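Local atomic coordinates of ribosomal protein uL16 3-hydroxylase (Escherichia coli, PDB entry 4CCL), a protein that hydroxylates an arginine of ribosomal protein uL16 at its C3 position, using ferrous iron, 2-oxoglutarate and molecular oxygen, and so regulates growth. Residues B[287-290]-B[291-294]; B[333-336]-B[337-341]; B[359-362]-B[363-367]. One frame throughout, in Å; residues are numbered along the deposited sequence.

Contact 1: B[287-290]-B[291-294]; sequences PYQP and DEIY
Y288 and I293 close over the first turn of helix 290-298 in the ROXA-like winged-helix region, pairing residues five apart in the manner of a hydrophobic staple. The apolar part of the contact is theirs: the CD2 side of the Y288 ring meets I293 CG1 obliquely, with 3.5 Å between Y288 CD2 and I293 CG1, and I293 CD1 reaches on to Y288 CB at 3.7 Å. The two side chains cross at about a right angle. With CG1 of I293 anti to the carbonyl carbon (chi1 -75°), the longer branch is turned back toward the tyrosine. I293 also packs on A361 of helix 354-365, where P290 and Y294 both lie on L357, so this turn is seated on a neighbouring helix.

Backbone bonds start the helix. E292 N reaches Q289 O at 3.0 Å, a bond that I293 N supplements weakly. One residue further, Y294 N donates to P290 O at 2.9 Å, and I293 N adds a weak second bond to that oxygen. The tyrosine hydroxyl of Y294 instead bonds E352, linking this turn to the segment just before helix 354-365.

The remaining bond runs from the chain back to a side chain. E292 folds over the turn, its CG lying between its own backbone N and carbonyl carbon and its chain bent at chi2 (-126°), which carries the carboxylate across the Q289 backbone. This is consistent with the N3 side-chain half of a capping box, Q289 standing at the N-cap position: Q289 N donates to E292 OE2 at 2.9 Å along a nearly straight path (173°), approaching the oxygen from above the carboxylate plane.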
# COMPACT_ATOMS: atom_id res chain seq x y z
N PRO B 287 1.37 -11.81 35.54
CA PRO B 287 0.58 -10.61 35.23
C PRO B 287 -0.07 -10.00 36.47
O PRO B 287 -0.28 -10.70 37.46
CB PRO B 287 -0.49 -11.14 34.27
CG PRO B 287 0.13 -12.35 33.65
CD PRO B 287 0.95 -12.97 34.74
N TYR B 288 -0.38 -8.71 36.41
CA TYR B 288 -1.05 -8.02 37.51
C TYR B 288 -2.55 -8.26 37.49
O TYR B 288 -3.17 -8.32 36.43
CB TYR B 288 -0.82 -6.51 37.43
CG TYR B 288 0.49 -6.01 38.00
CD1 TYR B 288 1.69 -6.19 37.31
CD2 TYR B 288 0.53 -5.34 39.21
CE1 TYR B 288 2.88 -5.72 37.83
CE2 TYR B 288 1.72 -4.87 39.74
CZ TYR B 288 2.89 -5.07 39.04
OH TYR B 288 4.08 -4.60 39.56
N GLN B 289 -3.13 -8.41 38.67
CA GLN B 289 -4.58 -8.30 38.83
C GLN B 289 -4.92 -6.85 39.15
O GLN B 289 -4.17 -6.18 39.85
CB GLN B 289 -5.08 -9.25 39.92
CG GLN B 289 -5.07 -10.71 39.52
CD GLN B 289 -5.89 -10.98 38.26
OE1 GLN B 289 -5.43 -11.66 37.35
NE2 GLN B 289 -7.10 -10.44 38.22
N PRO B 290 -6.03 -6.35 38.60
CA PRO B 290 -6.42 -4.93 38.68
C PRO B 290 -6.35 -4.33 40.09
O PRO B 290 -5.92 -3.18 40.26
CB PRO B 290 -7.87 -4.94 38.20
CG PRO B 290 -7.92 -6.08 37.24
CD PRO B 290 -7.00 -7.13 37.81
N ASP B 291 -6.76 -5.10 41.10
CA ASP B 291 -6.84 -4.57 42.45
C ASP B 291 -5.49 -4.48 43.17
O ASP B 291 -5.38 -3.78 44.17
CB ASP B 291 -7.87 -5.31 43.30
CG ASP B 291 -7.44 -6.72 43.65
OD1 ASP B 291 -6.65 -7.31 42.89
OD2 ASP B 291 -7.91 -7.24 44.69
N GLU B 292 -4.46 -5.18 42.68
CA GLU B 292 -3.14 -4.96 43.25
C GLU B 292 -2.45 -3.76 42.60
O GLU B 292 -1.49 -3.23 43.14
CB GLU B 292 -2.25 -6.22 43.24
CG GLU B 292 -1.96 -6.83 41.89
CD GLU B 292 -2.32 -8.30 41.84
OE1 GLU B 292 -3.29 -8.69 42.54
OE2 GLU B 292 -1.65 -9.07 41.13
N ILE B 293 -2.97 -3.34 41.45
CA ILE B 293 -2.56 -2.08 40.85
C ILE B 293 -3.25 -0.92 41.56
O ILE B 293 -2.62 0.08 41.91
CB ILE B 293 -2.88 -2.05 39.34
CG1 ILE B 293 -1.87 -2.92 38.59
CG2 ILE B 293 -2.83 -0.62 38.81
CD1 ILE B 293 -2.22 -3.15 37.16
N TYR B 294 -4.56 -1.09 41.78
CA TYR B 294 -5.33 -0.16 42.59
C TYR B 294 -4.62 0.02 43.93
O TYR B 294 -4.30 1.14 44.33
CB TYR B 294 -6.75 -0.69 42.82
CG TYR B 294 -7.68 0.24 43.59
CD1 TYR B 294 -7.51 0.47 44.95
CD2 TYR B 294 -8.73 0.88 42.95
CE1 TYR B 294 -8.35 1.31 45.65
CE2 TYR B 294 -9.58 1.73 43.64
CZ TYR B 294 -9.38 1.94 44.99
OH TYR B 294 -10.22 2.77 45.69

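Contact 2: B[333-336]-B[337-341]; sequences LDAL and ASNIA
A337 and S338 are joined to L333 and D334 by the regular backbone bonds of helix 330-338: A337 N to L333 O and S338 N to D334 O, each 2.9 Å. The next bond is weaker, with N339 N standing 3.4 Å from A335 O, and N339 is where the chain leaves helical geometry for an extended course.

Water takes over beyond that point. One molecule donates both to L336 O at 2.8 Å and to N339 O at 3.0 Å, tying the last turn to the departing chain. CG of N339 lies between its own backbone N and carbonyl carbon (chi1 66°), which sets the amide group beside the A335 carbonyl, next to a sulfate ion probably brought in by crystallisation. Cutting N339 back to an alanine would remove that amide, which would probably leave a gap beside A335 O.

Two arginines hold the helix from outside: R313 forms a salt bridge with D334, and R305 bonds the A337 carbonyl at the helix end. H238 and A240 of the second subunit pack on D334, A337 and S338. The arrangement is a water-bridged helix C terminus of the winged-helix region, lying at the dimer interface.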
# COMPACT_ATOMS: atom_id res chain seq x y z
N LEU B 333 -6.50 10.04 31.15
CA LEU B 333 -5.85 9.87 29.85
C LEU B 333 -4.83 10.96 29.60
O LEU B 333 -3.74 10.70 29.09
CB LEU B 333 -6.88 9.84 28.72
CG LEU B 333 -7.88 8.69 28.67
CD1 LEU B 333 -8.47 8.55 27.27
CD2 LEU B 333 -7.24 7.38 29.12
N ASP B 334 -5.19 12.19 29.95
CA ASP B 334 -4.27 13.32 29.85
C ASP B 334 -3.05 13.11 30.72
O ASP B 334 -1.93 13.45 30.34
CB ASP B 334 -4.98 14.62 30.25
CG ASP B 334 -5.85 15.17 29.14
OD1 ASP B 334 -5.41 15.13 27.97
OD2 ASP B 334 -6.96 15.65 29.43
N ALA B 335 -3.27 12.54 31.90
CA ALA B 335 -2.18 12.20 32.81
C ALA B 335 -1.26 11.16 32.18
O ALA B 335 -0.03 11.23 32.33
CB ALA B 335 -2.74 11.70 34.13
N LEU B 336 -1.84 10.20 31.48
CA LEU B 336 -1.07 9.16 30.80
C LEU B 336 -0.24 9.72 29.65
O LEU B 336 0.92 9.35 29.48
CB LEU B 336 -2.00 8.05 30.28
CG LEU B 336 -2.58 7.10 31.33
CD1 LEU B 336 -3.64 6.20 30.71
CD2 LEU B 336 -1.47 6.28 31.96
N ALA B 337 -0.85 10.61 28.87
CA ALA B 337 -0.18 11.17 27.70
C ALA B 337 0.90 12.20 28.03
O ALA B 337 2.03 12.10 27.54
CB ALA B 337 -1.21 11.77 26.75
N SER B 338 0.56 13.19 28.85
CA SER B 338 1.43 14.36 29.01
C SER B 338 2.43 14.32 30.16
O SER B 338 3.26 15.23 30.29
CB SER B 338 0.60 15.64 29.08
OG SER B 338 0.00 15.92 27.83
N ASN B 339 2.37 13.30 31.01
CA ASN B 339 3.44 13.09 31.98
C ASN B 339 3.77 11.64 32.31
O ASN B 339 2.88 10.82 32.52
CB ASN B 339 3.21 13.91 33.27
CG ASN B 339 2.00 13.45 34.05
OD1 ASN B 339 2.07 12.54 34.87
ND2 ASN B 339 0.87 14.11 33.81
N ILE B 340 5.07 11.34 32.37
CA ILE B 340 5.55 10.08 32.91
C ILE B 340 5.46 10.22 34.44
O ILE B 340 5.08 11.29 34.92
CB ILE B 340 7.00 9.81 32.43
CG1 ILE B 340 7.44 8.37 32.69
CG2 ILE B 340 7.98 10.79 33.06
N ALA B 341 5.80 9.18 35.19
CA ALA B 341 5.75 9.24 36.66
C ALA B 341 4.37 9.60 37.22
O ALA B 341 4.18 10.69 37.76
CB ALA B 341 6.83 10.18 37.21
O HOH W 1 2.94 8.20 31.02

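Contact 3: B[359-362]-B[363-367]; sequences MLAA and LVNSG
M359, a selenomethionine, and L363 lie side by side and point the same way from helix 354-365, forming the tightly packed flank of this contact. CG of M359 stands 4.1 Å from L363 CD1, and I325 of strand 323-325 is touched by both side chains. L363 goes on to W369 and Y368. Next to this pair, L360 and V364 meet more loosely, L360 CD1 and V364 CG2 being 4.4 Å apart; V364 also packs on W369, while L360 lies against L351. Beneath these side chains the backbone bonds are regular: L363 N to M359 O, V364 N to L360 O and N365 N to A361 O are each 2.9 Å.

The open side is limited to A362, which is exposed, and the partly exposed S366, whose N makes a weak bond to A362 O at 3.0 Å; A361 is buried under I293. N365 is intermediate: with CG anti to the carbonyl carbon (chi1 -68°), its side chain leans back over the A361 carbonyl. Its amide is committed outside the turn, for OD1 accepts the backbone N-H of Y288, fastening the helix end to the loop ahead of helix 290-298.

At G367 the chain leaves helical geometry, with a positive phi of 100°, where a side chain would press on the carbonyl oxygen of S366. G367 N bonds V364 O at 2.9 Å, one of the two bonds back into the last turn that, with the positive phi, make a Schellman motif, the glycine-terminated helix end from which the chain passes by way of Y368 into strand 369-371 of the winged-helix region.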
# COMPACT_ATOMS: atom_id res chain seq x y z
N MSE B 359 -8.21 -1.66 31.88
CA MSE B 359 -7.36 -1.12 30.82
C MSE B 359 -5.95 -0.84 31.31
O MSE B 359 -4.98 -1.29 30.71
CB MSE B 359 -7.94 0.17 30.24
CG MSE B 359 -6.92 0.99 29.47
SE MSE B 359 -7.59 2.73 28.91
CE MSE B 359 -9.13 2.12 27.90
N LEU B 360 -5.86 -0.08 32.40
CA LEU B 360 -4.59 0.28 33.01
C LEU B 360 -3.80 -0.98 33.33
O LEU B 360 -2.58 -1.04 33.11
CB LEU B 360 -4.84 1.09 34.29
CG LEU B 360 -3.63 1.59 35.08
CD1 LEU B 360 -2.69 2.36 34.17
CD2 LEU B 360 -4.08 2.45 36.25
N ALA B 361 -4.50 -1.99 33.84
CA ALA B 361 -3.91 -3.28 34.12
C ALA B 361 -3.32 -3.91 32.87
O ALA B 361 -2.23 -4.48 32.91
CB ALA B 361 -4.93 -4.22 34.76
N ALA B 362 -4.03 -3.80 31.75
CA ALA B 362 -3.56 -4.35 30.49
C ALA B 362 -2.34 -3.59 29.98
O ALA B 362 -1.44 -4.18 29.37
CB ALA B 362 -4.67 -4.33 29.45
N LEU B 363 -2.30 -2.29 30.24
CA LEU B 363 -1.18 -1.45 29.83
C LEU B 363 0.08 -1.77 30.64
O LEU B 363 1.18 -1.84 30.09
CB LEU B 363 -1.53 0.03 29.96
CG LEU B 363 -2.55 0.59 28.96
CD1 LEU B 363 -2.94 2.01 29.31
CD2 LEU B 363 -2.01 0.52 27.53
N VAL B 364 -0.09 -1.96 31.94
CA VAL B 364 1.04 -2.32 32.80
C VAL B 364 1.54 -3.73 32.49
O VAL B 364 2.74 -3.96 32.35
CB VAL B 364 0.68 -2.19 34.30
CG1 VAL B 364 1.82 -2.70 35.17
CG2 VAL B 364 0.36 -0.74 34.64
N ASN B 365 0.61 -4.68 32.37
CA ASN B 365 0.95 -6.06 32.02
C ASN B 365 1.62 -6.17 30.65
O ASN B 365 2.32 -7.15 30.38
CB ASN B 365 -0.29 -6.95 32.08
CG ASN B 365 -0.81 -7.13 33.50
OD1 ASN B 365 -0.06 -7.01 34.46
ND2 ASN B 365 -2.10 -7.43 33.63
N SER B 366 1.40 -5.18 29.80
CA SER B 366 2.03 -5.13 28.48
C SER B 366 3.48 -4.69 28.58
O SER B 366 4.27 -4.90 27.66
CB SER B 366 1.26 -4.18 27.56
OG SER B 366 0.61 -4.89 26.51
N GLY B 367 3.82 -4.06 29.70
CA GLY B 367 5.17 -3.58 29.95
C GLY B 367 5.33 -2.09 29.69
O GLY B 367 6.42 -1.54 29.84

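Following the chain, the three contacts come in series; none nests in or crosses another, and each closes only a local turn. Contact 1 closes the entry of helix 290-298, contact 2 the exit of helix 330-338 and contact 3 the exit of helix 354-365, all within the ROXA-like winged-helix range. Contacts 1 and 3 touch, their centres about 9 Å apart: the Y288 ring packs on V364, so the start of helix 290-298 is packed against the end of helix 354-365. Contact 2 stands apart, its nearest atoms about 4 Å from contact 3 and about 10 Å from contact 1, and faces the second subunit.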